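Local coordinates for nitrate regulatory protein (Klebsiella oxytoca, PDB 4AKK) that responds to nitrate and nitrite and binds a terminator site in the nasF operon leader RNA to bring about transcription antitermination, at residues V187-Y190 and S191-G195; K196-A199 and G200-R203. All coordinates share one frame; numbering follows the deposited sequence.

How the interactions relate
Helix 180-212 of the NIT nitrate-receptor region carries both contacts in series, their centres about 13 Å apart, and so illustrates how one helix can change character along its length. Both are buried, each centred about 7 Å from the centre of the chain, with Gln201 of interaction 2 partly exposed. Interaction 1, at 187-195, mixes apolar packing with uncharged polar bonds: a serine bonded back onto its own helix, a leucine-methionine pair and a tyrosine beside a glutamine. Interaction 2, at 196-203, is rich in charge, with a carboxylate-amide bond and ionic groups that find partners on other helices. The same i to i+4 backbone ladder serves both, whereas the side chains pass from neutral to charged.

Interaction 1: V187-Y190 and S191-G195; sequences VALY and SFMQG
Val187 O accepts two hydrogen bonds from Ser191, one turn further along the helix. The backbone N of Ser191 lies 2.8 Å from Val187 O, and its side-chain OG reaches the same oxygen at 2.7 Å. The two donors approach from opposite faces of the carbonyl plane, and OG stands well above that plane, at 38°, instead of on a lone pair. This reach depends on the serine torsion: OG is anti to the carbonyl carbon and beside the backbone N (chi1 -58°), which turns the hydroxyl back toward the preceding turn. The ladder goes on with Phe192 N to Ala188 O, Met193 N to Leu189 O at 2.7 Å, and Gln194 N to Tyr190 O.

Apolar contact comes from Leu189 and Met193, whose side chains cross at a slant. Met193 SD sits 3.8 Å from Leu189 CG, and Met193 CG lies 4.0 Å from Leu189 CD1.

Tyr190 and Gln194 run side by side in the same direction, the ring and amide planes 76° apart. Gln194 NE2 approaches the ring obliquely and makes a weak hydrogen bond to Tyr190 OH, 3.3 Å long. The phenol has a stronger partner in Gln351 of helix 341-358.

Beyond these residues, Phe192 packs edge-to-face with Phe237 of helix 217-240. The chemistry implies that both buried hydroxyls pair with their own helix and with a neighbouring one: Ser191 with Ser236 of helix 217-240, and Tyr190 with Gln351, the intrahelical bond of the tyrosine being the weak one. Through the tyrosine, the NIT receptor helix is tied to helix 341-358, which leads toward the ANTAR RNA-binding part of the chain.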
ATOM      1  N   VAL A 187     -13.617   2.067  -4.971  1.00 36.02           N
ATOM      2  CA  VAL A 187     -12.840   1.975  -3.742  1.00 36.39           C
ATOM      3  C   VAL A 187     -13.618   2.507  -2.531  1.00 28.90           C
ATOM      4  O   VAL A 187     -13.583   1.910  -1.453  1.00 32.13           O
ATOM      5  CB  VAL A 187     -11.475   2.678  -3.878  1.00 35.93           C
ATOM      6  CG1 VAL A 187     -10.817   2.857  -2.508  1.00 34.43           C
ATOM      7  CG2 VAL A 187     -10.576   1.870  -4.793  1.00 38.91           C
ATOM      8  N   ALA A 188     -14.321   3.618  -2.714  1.00 33.46           N
ATOM      9  CA  ALA A 188     -15.182   4.165  -1.664  1.00 30.45           C
ATOM     10  C   ALA A 188     -16.238   3.143  -1.231  1.00 33.54           C
ATOM     11  O   ALA A 188     -16.488   2.964  -0.039  1.00 32.32           O
ATOM     12  CB  ALA A 188     -15.859   5.460  -2.145  1.00 30.82           C
ATOM     13  N   LEU A 189     -16.863   2.487  -2.207  1.00 31.17           N
ATOM     14  CA  LEU A 189     -17.837   1.439  -1.937  1.00 34.39           C
ATOM     15  C   LEU A 189     -17.214   0.247  -1.204  1.00 30.12           C
ATOM     16  O   LEU A 189     -17.740  -0.216  -0.183  1.00 29.98           O
ATOM     17  CB  LEU A 189     -18.484   0.961  -3.244  1.00 36.89           C
ATOM     18  CG  LEU A 189     -19.366  -0.284  -3.133  1.00 34.65           C
ATOM     19  CD1 LEU A 189     -20.577   0.011  -2.264  1.00 37.69           C
ATOM     20  CD2 LEU A 189     -19.799  -0.787  -4.513  1.00 39.39           C
ATOM     21  N   TYR A 190     -16.098  -0.247  -1.732  1.00 30.29           N
ATOM     22  CA  TYR A 190     -15.387  -1.358  -1.109  1.00 32.15           C
ATOM     23  C   TYR A 190     -15.026  -1.003   0.331  1.00 30.99           C
ATOM     24  O   TYR A 190     -15.196  -1.813   1.238  1.00 25.38           O
ATOM     25  CB  TYR A 190     -14.113  -1.705  -1.891  1.00 30.11           C
ATOM     26  CG  TYR A 190     -13.216  -2.662  -1.151  1.00 32.99           C
ATOM     27  CD1 TYR A 190     -13.610  -3.976  -0.931  1.00 36.09           C
ATOM     28  CD2 TYR A 190     -11.987  -2.254  -0.654  1.00 33.70           C
ATOM     29  CE1 TYR A 190     -12.809  -4.857  -0.246  1.00 36.61           C
ATOM     30  CE2 TYR A 190     -11.174  -3.132   0.038  1.00 40.01           C
ATOM     31  CZ  TYR A 190     -11.596  -4.434   0.241  1.00 41.39           C
ATOM     32  OH  TYR A 190     -10.803  -5.319   0.925  1.00 51.14           O
ATOM     33  N   SER A 191     -14.513   0.208   0.532  1.00 29.39           N
ATOM     34  CA  SER A 191     -14.167   0.648   1.878  1.00 31.14           C
ATOM     35  C   SER A 191     -15.388   0.533   2.768  1.00 32.09           C
ATOM     36  O   SER A 191     -15.307   0.029   3.880  1.00 33.29           O
ATOM     37  CB  SER A 191     -13.676   2.091   1.889  1.00 30.28           C
ATOM     38  OG  SER A 191     -12.549   2.252   1.052  1.00 29.87           O
ATOM     39  N   PHE A 192     -16.520   1.024   2.276  1.00 31.55           N
ATOM     40  CA  PHE A 192     -17.745   1.010   3.049  1.00 31.59           C
ATOM     41  C   PHE A 192     -18.204  -0.428   3.312  1.00 31.18           C
ATOM     42  O   PHE A 192     -18.581  -0.771   4.431  1.00 28.86           O
ATOM     43  CB  PHE A 192     -18.837   1.801   2.316  1.00 32.02           C
ATOM     44  CG  PHE A 192     -20.078   2.007   3.124  1.00 37.97           C
ATOM     45  CD1 PHE A 192     -21.055   1.025   3.179  1.00 33.84           C
ATOM     46  CD2 PHE A 192     -20.268   3.183   3.838  1.00 33.72           C
ATOM     47  CE1 PHE A 192     -22.203   1.212   3.926  1.00 35.00           C
ATOM     48  CE2 PHE A 192     -21.414   3.373   4.588  1.00 34.02           C
ATOM     49  CZ  PHE A 192     -22.379   2.388   4.633  1.00 32.79           C
ATOM     50  N   MET A 193     -18.184  -1.259   2.271  1.00 29.82           N
ATOM     51  CA  MET A 193     -18.625  -2.642   2.386  1.00 30.46           C
ATOM     52  C   MET A 193     -17.780  -3.354   3.440  1.00 32.19           C
ATOM     53  O   MET A 193     -18.279  -4.166   4.226  1.00 33.69           O
ATOM     54  CB  MET A 193     -18.495  -3.375   1.034  1.00 33.67           C
ATOM     55  CG  MET A 193     -19.620  -3.100   0.017  1.00 32.67           C
ATOM     56  SD  MET A 193     -19.312  -3.792  -1.642  1.00 32.02           S
ATOM     57  CE  MET A 193     -19.626  -5.514  -1.336  1.00 35.22           C
ATOM     58  N   GLN A 194     -16.491  -3.041   3.445  1.00 30.80           N
ATOM     59  CA  GLN A 194     -15.548  -3.681   4.349  1.00 35.33           C
ATOM     60  C   GLN A 194     -15.757  -3.225   5.799  1.00 27.42           C
ATOM     61  O   GLN A 194     -15.709  -4.034   6.719  1.00 27.22           O
ATOM     62  CB  GLN A 194     -14.109  -3.413   3.890  1.00 33.13           C
ATOM     63  CG  GLN A 194     -13.075  -4.267   4.598  1.00 38.33           C
ATOM     64  CD  GLN A 194     -13.309  -5.755   4.405  1.00 42.16           C
ATOM     65  OE1 GLN A 194     -13.699  -6.461   5.340  1.00 38.65           O
ATOM     66  NE2 GLN A 194     -13.081  -6.237   3.189  1.00 39.25           N
ATOM     67  N   GLY A 195     -16.004  -1.936   6.002  1.00 26.81           N
ATOM     68  CA  GLY A 195     -16.314  -1.453   7.333  1.00 28.13           C
ATOM     69  C   GLY A 195     -17.572  -2.120   7.882  1.00 27.62           C
ATOM     70  O   GLY A 195     -17.657  -2.448   9.071  1.00 28.29           O
TER

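Interaction 2: K196-A199 and G200-R203; sequences KELA and GQER. With EDO (1,2-ethanediol), chain C.
Glu197 OE2 is gripped by two groups, the amide of Gln201 one turn on and the guanidinium of Arg77, with which it forms a salt bridge. Gln201 NE2 comes within 2.7 Å of Glu197 OE2 in a nearly straight bond (170°). It meets the anti side of the carboxylate, 29° out of its plane, while the oxygen lies close to the plane of the amide; the two planes are 77° apart. A bend at chi2 brings the Glu197 carboxylate round toward Gln201, whose chain is extended beyond CG. The other amide atom, Gln201 OE1, bonds to Arg226 and rests 4.0 Å from Leu198 CD2. With both ends engaged, the amide is probably fixed in its rotation.

Backbone bonds underlie this, among them Gly200 N to Lys196 O at 2.9 Å and Arg203 N to Ala199 O at 3.0 Å. Arg203 NH2 donates to O1 of an ethanediol, probably from the crystallisation liquor, at 2.7 Å; the placing of the diol is doubtful, because its carbons crowd Arg203 and Gly200.

Several helices surround the segment. Glu197 touches Ile163 and Leu167 of helix 152-167, Leu198 and Ala199 lean on helix 217-240, and Arg203 packs against Phe283 and Leu290 of helix 277-312, while the carboxylate of Glu202 forms salt bridges to Arg263 of helix 257-267 and Arg289 of helix 277-312.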
ATOM      1  N   LYS A 196     -18.548  -2.312   6.999  1.00 28.43           N
ATOM      2  CA  LYS A 196     -19.850  -2.879   7.347  1.00 29.19           C
ATOM      3  C   LYS A 196     -19.687  -4.351   7.672  1.00 31.12           C
ATOM      4  O   LYS A 196     -20.345  -4.870   8.571  1.00 30.07           O
ATOM      5  CB  LYS A 196     -20.811  -2.696   6.168  1.00 30.46           C
ATOM      6  CG  LYS A 196     -22.178  -3.309   6.325  1.00 30.63           C
ATOM      7  CD  LYS A 196     -23.098  -2.821   5.194  1.00 38.49           C
ATOM      8  CE  LYS A 196     -24.425  -3.569   5.166  1.00 36.20           C
ATOM      9  NZ  LYS A 196     -24.315  -4.887   4.484  1.00 34.07           N
ATOM     10  N   GLU A 197     -18.807  -5.031   6.941  1.00 27.34           N
ATOM     11  CA  GLU A 197     -18.527  -6.434   7.241  1.00 28.83           C
ATOM     12  C   GLU A 197     -17.924  -6.593   8.643  1.00 29.30           C
ATOM     13  O   GLU A 197     -18.292  -7.499   9.401  1.00 35.74           O
ATOM     14  CB  GLU A 197     -17.586  -7.040   6.195  1.00 28.10           C
ATOM     15  CG  GLU A 197     -16.907  -8.348   6.642  1.00 25.92           C
ATOM     16  CD  GLU A 197     -17.895  -9.448   7.067  1.00 33.45           C
ATOM     17  OE1 GLU A 197     -19.126  -9.245   6.934  1.00 36.54           O
ATOM     18  OE2 GLU A 197     -17.444 -10.522   7.541  1.00 32.34           O
ATOM     19  N   LEU A 198     -16.986  -5.720   8.968  1.00 26.19           N
ATOM     20  CA  LEU A 198     -16.316  -5.747  10.259  1.00 27.55           C
ATOM     21  C   LEU A 198     -17.277  -5.350  11.370  1.00 27.89           C
ATOM     22  O   LEU A 198     -17.143  -5.824  12.492  1.00 29.80           O
ATOM     23  CB  LEU A 198     -15.098  -4.818  10.256  1.00 28.51           C
ATOM     24  CG  LEU A 198     -13.933  -5.230   9.334  1.00 32.94           C
ATOM     25  CD1 LEU A 198     -12.720  -4.335   9.548  1.00 25.75           C
ATOM     26  CD2 LEU A 198     -13.539  -6.680   9.526  1.00 27.92           C
ATOM     27  N   ALA A 199     -18.228  -4.462  11.066  1.00 29.64           N
ATOM     28  CA  ALA A 199     -19.298  -4.159  12.021  1.00 28.12           C
ATOM     29  C   ALA A 199     -20.128  -5.424  12.279  1.00 31.07           C
ATOM     30  O   ALA A 199     -20.486  -5.718  13.414  1.00 30.83           O
ATOM     31  CB  ALA A 199     -20.185  -3.020  11.512  1.00 28.91           C
ATOM     32  N   GLY A 200     -20.429  -6.161  11.212  1.00 26.54           N
ATOM     33  CA  GLY A 200     -21.079  -7.454  11.319  1.00 28.38           C
ATOM     34  C   GLY A 200     -20.304  -8.471  12.145  1.00 30.01           C
ATOM     35  O   GLY A 200     -20.899  -9.224  12.894  1.00 29.24           O
ATOM     36  N   GLN A 201     -18.980  -8.507  12.006  1.00 24.17           N
ATOM     37  CA  GLN A 201     -18.170  -9.372  12.858  1.00 31.15           C
ATOM     38  C   GLN A 201     -18.164  -8.899  14.311  1.00 29.65           C
ATOM     39  O   GLN A 201     -18.166  -9.724  15.224  1.00 31.89           O
ATOM     40  CB  GLN A 201     -16.742  -9.524  12.310  1.00 22.20           C
ATOM     41  CG  GLN A 201     -16.721 -10.231  10.970  1.00 26.38           C
ATOM     42  CD  GLN A 201     -15.332 -10.360  10.398  1.00 38.00           C
ATOM     43  OE1 GLN A 201     -14.345 -10.257  11.128  1.00 34.67           O
ATOM     44  NE2 GLN A 201     -15.242 -10.592   9.089  1.00 30.38           N
ATOM     45  N   GLU A 202     -18.157  -7.583  14.522  1.00 26.63           N
ATOM     46  CA  GLU A 202     -18.383  -7.026  15.863  1.00 29.83           C
ATOM     47  C   GLU A 202     -19.687  -7.541  16.496  1.00 30.35           C
ATOM     48  O   GLU A 202     -19.722  -7.885  17.684  1.00 28.30           O
ATOM     49  CB  GLU A 202     -18.424  -5.494  15.821  1.00 26.41           C
ATOM     50  CG  GLU A 202     -18.653  -4.828  17.187  1.00 25.03           C
ATOM     51  CD  GLU A 202     -18.964  -3.336  17.071  1.00 32.23           C
ATOM     52  OE1 GLU A 202     -18.704  -2.755  15.991  1.00 27.94           O
ATOM     53  OE2 GLU A 202     -19.463  -2.743  18.058  1.00 35.48           O
ATOM     54  N   ARG A 203     -20.765  -7.575  15.718  1.00 30.85           N
ATOM     55  CA  ARG A 203     -22.044  -8.037  16.257  1.00 33.10           C
ATOM     56  C   ARG A 203     -21.899  -9.491  16.729  1.00 29.71           C
ATOM     57  O   ARG A 203     -22.223  -9.819  17.867  1.00 29.15           O
ATOM     58  CB  ARG A 203     -23.174  -7.913  15.223  1.00 27.72           C
ATOM     59  CG  ARG A 203     -24.501  -8.575  15.687  1.00 25.59           C
ATOM     60  CD  ARG A 203     -25.634  -8.437  14.659  1.00 28.60           C
ATOM     61  NE  ARG A 203     -25.382  -9.215  13.448  1.00 27.76           N
ATOM     62  CZ  ARG A 203     -26.190  -9.260  12.390  1.00 35.45           C
ATOM     63  NH1 ARG A 203     -27.334  -8.572  12.373  1.00 28.75           N
ATOM     64  NH2 ARG A 203     -25.853  -9.997  11.339  1.00 30.40           N
TER
HETATM   65  C1  EDO C1392     -22.810 -11.314  12.559  1.00 32.01           C
HETATM   66  O1  EDO C1392     -23.767 -11.657  11.558  1.00 49.23           O
HETATM   67  C2  EDO C1392     -23.484 -11.096  13.909  1.00 34.80           C
HETATM   68  O2  EDO C1392     -24.065 -12.273  14.486  1.00 24.04           O